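Local coordinates for protein phytochromobilin synthase (Solanum lycopersicum, PDB 6KME) that binds biliverdin IX alpha and probably reduces it, with electrons from ferredoxin, to phytochromobilin, the chromophore of plant phytochromes, at residues H38-E43 with D200-W205. The protein carries 1 engineered substitution. Numbering follows the deposited sequence.
Sequences HFALEE and DYYQAW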
ATOM      1  N   HIS A  38      -0.321  -6.990 -15.170  1.00 25.86           N
ATOM      2  CA  HIS A  38      -0.141  -8.235 -15.915  1.00 29.90           C
ATOM      3  C   HIS A  38       1.111  -8.966 -15.457  1.00 33.51           C
ATOM      4  O   HIS A  38       1.095 -10.190 -15.263  1.00 26.17           O
ATOM      5  CB  HIS A  38      -0.066  -7.951 -17.414  1.00 33.14           C
ATOM      6  CG  HIS A  38       0.016  -9.186 -18.258  1.00 48.16           C
ATOM      7  ND1 HIS A  38       1.213  -9.711 -18.700  1.00 49.71           N
ATOM      8  CD2 HIS A  38      -0.953  -9.999 -18.746  1.00 51.98           C
ATOM      9  CE1 HIS A  38       0.979 -10.792 -19.423  1.00 50.30           C
ATOM     10  NE2 HIS A  38      -0.326 -10.990 -19.465  1.00 50.99           N
ATOM     11  N   PHE A  39       2.215  -8.227 -15.298  1.00 32.12           N
ATOM     12  CA  PHE A  39       3.435  -8.829 -14.779  1.00 29.84           C
ATOM     13  C   PHE A  39       3.177  -9.505 -13.440  1.00 28.28           C
ATOM     14  O   PHE A  39       3.620 -10.631 -13.204  1.00 25.50           O
ATOM     15  CB  PHE A  39       4.543  -7.782 -14.630  1.00 27.11           C
ATOM     16  CG  PHE A  39       5.770  -8.303 -13.909  1.00 24.92           C
ATOM     17  CD1 PHE A  39       6.794  -8.906 -14.609  1.00 30.02           C
ATOM     18  CD2 PHE A  39       5.878  -8.210 -12.527  1.00 25.74           C
ATOM     19  CE1 PHE A  39       7.917  -9.400 -13.947  1.00 35.67           C
ATOM     20  CE2 PHE A  39       6.987  -8.703 -11.861  1.00 28.73           C
ATOM     21  CZ  PHE A  39       8.011  -9.297 -12.571  1.00 33.23           C
ATOM     22  N   ALA A  40       2.460  -8.822 -12.542  1.00 21.53           N
ATOM     23  CA  ALA A  40       2.354  -9.315 -11.174  1.00 24.80           C
ATOM     24  C   ALA A  40       1.464 -10.541 -11.103  1.00 29.47           C
ATOM     25  O   ALA A  40       1.771 -11.498 -10.378  1.00 25.73           O
ATOM     26  CB  ALA A  40       1.826  -8.213 -10.253  1.00 26.02           C
ATOM     27  N   LEU A  41       0.367 -10.540 -11.856  1.00 21.78           N
ATOM     28  CA  LEU A  41      -0.512 -11.705 -11.849  1.00 27.93           C
ATOM     29  C   LEU A  41       0.182 -12.924 -12.438  1.00 30.45           C
ATOM     30  O   LEU A  41       0.060 -14.035 -11.900  1.00 33.07           O
ATOM     31  CB  LEU A  41      -1.804 -11.395 -12.606  1.00 32.68           C
ATOM     32  CG  LEU A  41      -2.636 -10.220 -12.082  1.00 31.20           C
ATOM     33  CD1 LEU A  41      -3.938 -10.093 -12.872  1.00 37.16           C
ATOM     34  CD2 LEU A  41      -2.918 -10.330 -10.585  1.00 31.31           C
ATOM     35  N   GLU A  42       0.917 -12.745 -13.543  1.00 28.29           N
ATOM     36  CA  GLU A  42       1.664 -13.863 -14.130  1.00 31.43           C
ATOM     37  C   GLU A  42       2.705 -14.413 -13.157  1.00 31.76           C
ATOM     38  O   GLU A  42       2.829 -15.638 -12.994  1.00 26.62           O
ATOM     39  CB  GLU A  42       2.343 -13.431 -15.432  1.00 33.72           C
ATOM     40  CG  GLU A  42       1.399 -13.073 -16.555  1.00 53.55           C
ATOM     41  CD  GLU A  42       1.370 -14.129 -17.633  1.00 77.32           C
ATOM     42  OE1 GLU A  42       1.440 -15.328 -17.290  1.00 86.42           O
ATOM     43  OE2 GLU A  42       1.291 -13.760 -18.823  1.00 88.30           O
ATOM     44  N   GLU A  43       3.488 -13.525 -12.525  1.00 28.22           N
ATOM     45  CA  GLU A  43       4.495 -13.982 -11.568  1.00 30.40           C
ATOM     46  C   GLU A  43       3.849 -14.712 -10.395  1.00 29.72           C
ATOM     47  O   GLU A  43       4.341 -15.763  -9.966  1.00 27.55           O
ATOM     48  CB  GLU A  43       5.339 -12.807 -11.060  1.00 25.77           C
ATOM     49  CG  GLU A  43       6.365 -12.279 -12.052  1.00 33.96           C
ATOM     50  CD  GLU A  43       7.565 -13.200 -12.280  1.00 38.14           C
ATOM     51  OE1 GLU A  43       8.207 -13.663 -11.304  1.00 36.64           O
ATOM     52  OE2 GLU A  43       7.878 -13.450 -13.462  1.00 48.42           O
ATOM     53  N   ASP A 200      11.199  -5.941  -9.168  1.00 23.48           N
ATOM     54  CA  ASP A 200      12.144  -6.425  -8.164  1.00 30.11           C
ATOM     55  C   ASP A 200      11.500  -6.548  -6.787  1.00 26.17           C
ATOM     56  O   ASP A 200      11.705  -7.550  -6.086  1.00 25.70           O
ATOM     57  CB  ASP A 200      13.349  -5.487  -8.097  1.00 27.44           C
ATOM     58  CG  ASP A 200      14.349  -5.755  -9.202  1.00 35.87           C
ATOM     59  OD1 ASP A 200      14.157  -6.757  -9.925  1.00 34.79           O
ATOM     60  OD2 ASP A 200      15.320  -4.979  -9.348  1.00 36.97           O
ATOM     61  N   TYR A 201      10.738  -5.531  -6.376  1.00 20.90           N
ATOM     62  CA  TYR A 201      10.076  -5.550  -5.073  1.00 18.14           C
ATOM     63  C   TYR A 201       8.985  -6.617  -5.027  1.00 20.73           C
ATOM     64  O   TYR A 201       8.825  -7.311  -4.012  1.00 21.29           O
ATOM     65  CB  TYR A 201       9.490  -4.162  -4.745  1.00 18.06           C
ATOM     66  CG  TYR A 201      10.467  -3.215  -4.039  1.00 22.03           C
ATOM     67  CD1 TYR A 201      11.729  -2.959  -4.578  1.00 20.86           C
ATOM     68  CD2 TYR A 201      10.128  -2.589  -2.843  1.00 21.86           C
ATOM     69  CE1 TYR A 201      12.639  -2.101  -3.935  1.00 24.09           C
ATOM     70  CE2 TYR A 201      11.037  -1.717  -2.188  1.00 23.43           C
ATOM     71  CZ  TYR A 201      12.288  -1.493  -2.741  1.00 21.52           C
ATOM     72  OH  TYR A 201      13.190  -0.651  -2.116  1.00 23.97           O
ATOM     73  N   TYR A 202       8.223  -6.778  -6.115  1.00 21.32           N
ATOM     74  CA  TYR A 202       7.163  -7.783  -6.077  1.00 20.40           C
ATOM     75  C   TYR A 202       7.739  -9.202  -6.080  1.00 22.37           C
ATOM     76  O   TYR A 202       7.206 -10.096  -5.407  1.00 19.52           O
ATOM     77  CB  TYR A 202       6.170  -7.580  -7.226  1.00 22.30           C
ATOM     78  CG  TYR A 202       4.918  -8.409  -7.004  1.00 22.58           C
ATOM     79  CD1 TYR A 202       4.077  -8.143  -5.927  1.00 17.32           C
ATOM     80  CD2 TYR A 202       4.607  -9.479  -7.829  1.00 19.12           C
ATOM     81  CE1 TYR A 202       2.942  -8.916  -5.680  1.00 19.97           C
ATOM     82  CE2 TYR A 202       3.461 -10.267  -7.592  1.00 23.95           C
ATOM     83  CZ  TYR A 202       2.641  -9.975  -6.514  1.00 23.90           C
ATOM     84  OH  TYR A 202       1.519 -10.741  -6.266  1.00 25.09           O
ATOM     85  N   GLN A 203       8.843  -9.428  -6.807  1.00 22.83           N
ATOM     86  CA  GLN A 203       9.478 -10.739  -6.769  1.00 25.98           C
ATOM     87  C   GLN A 203      10.062 -11.026  -5.388  1.00 27.31           C
ATOM     88  O   GLN A 203      10.008 -12.166  -4.909  1.00 23.36           O
ATOM     89  CB  GLN A 203      10.551 -10.838  -7.861  1.00 29.94           C
ATOM     90  CG  GLN A 203       9.966 -10.916  -9.280  1.00 27.75           C
ATOM     91  CD  GLN A 203      11.033 -10.985 -10.360  1.00 32.19           C
ATOM     92  OE1 GLN A 203      12.035 -10.277 -10.302  1.00 40.54           O
ATOM     93  NE2 GLN A 203      10.826 -11.850 -11.345  1.00 35.86           N
ATOM     94  N   ALA A 204      10.624 -10.007  -4.730  1.00 22.26           N
ATOM     95  CA  ALA A 204      11.095 -10.179  -3.359  1.00 26.96           C
ATOM     96  C   ALA A 204       9.954 -10.601  -2.442  1.00 19.55           C
ATOM     97  O   ALA A 204      10.123 -11.492  -1.603  1.00 22.00           O
ATOM     98  CB  ALA A 204      11.746  -8.882  -2.849  1.00 23.31           C
ATOM     99  N   TRP A 205       8.785  -9.967  -2.594  1.00 18.63           N
ATOM    100  CA  TRP A 205       7.634 -10.287  -1.755  1.00 22.31           C
ATOM    101  C   TRP A 205       7.151 -11.711  -2.016  1.00 25.73           C
ATOM    102  O   TRP A 205       6.809 -12.442  -1.074  1.00 22.77           O
ATOM    103  CB  TRP A 205       6.509  -9.276  -1.999  1.00 19.15           C
ATOM    104  CG  TRP A 205       5.297  -9.531  -1.122  1.00 19.76           C
ATOM    105  CD1 TRP A 205       5.107  -9.092   0.156  1.00 16.72           C
ATOM    106  CD2 TRP A 205       4.137 -10.310  -1.457  1.00 22.19           C
ATOM    107  NE1 TRP A 205       3.905  -9.555   0.644  1.00 23.44           N
ATOM    108  CE2 TRP A 205       3.291 -10.306  -0.324  1.00 23.06           C
ATOM    109  CE3 TRP A 205       3.733 -11.015  -2.606  1.00 19.39           C
ATOM    110  CZ2 TRP A 205       2.058 -10.974  -0.301  1.00 22.79           C
ATOM    111  CZ3 TRP A 205       2.513 -11.684  -2.584  1.00 23.97           C
ATOM    112  CH2 TRP A 205       1.687 -11.659  -1.435  1.00 23.20           C
TER
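Gln203 NE2 donates a hydrogen bond of 3.2 Å to Glu43 OE1. The N-H points almost straight at the oxygen. The acceptor lies in the amide plane of Gln203, but the donor stands well above the carboxylate plane of Glu43. In Glu43, chi1 (-75°) sets CG over one face of the Phe39 ring, and a bend at chi2 (-72°) carries the carboxylate to Gln203. The rim of that ring faces Gln203, with Phe39 CZ 4.0 Å from Gln203 NE2. Deeper in the interface, Ala40 CB sits over a face of the Tyr202 ring, 4.1 Å from its centroid, in a CH-pi contact. Tyr202 CE2 also lies 3.5 Å from Ala40 O. Tyr202 OH is hydrogen-bonded to Thr44 OG1, which also bonds to Ala40 O, and Phe113 meets the tyrosine ring edge-to-face. With an alanine at Gln203, Glu43 OE1 would probably lose this donor and the Phe39 rim its neighbour. The contact joins helix 34-47 to helix 188-211, nearly parallel at 22° with local axes 10.7 Å apart. Leu84 of strand 81-91 touches both Leu41 and Tyr202, placing the pair against the antiparallel sheet of this bilin reductase. The chemistry implies a buried inner side, where ring packing is combined with the Tyr202-Thr44 hydrogen bond, and a partly exposed outer side joined by one amide-carboxylate hydrogen bond, probably strengthened by the carboxylate charge.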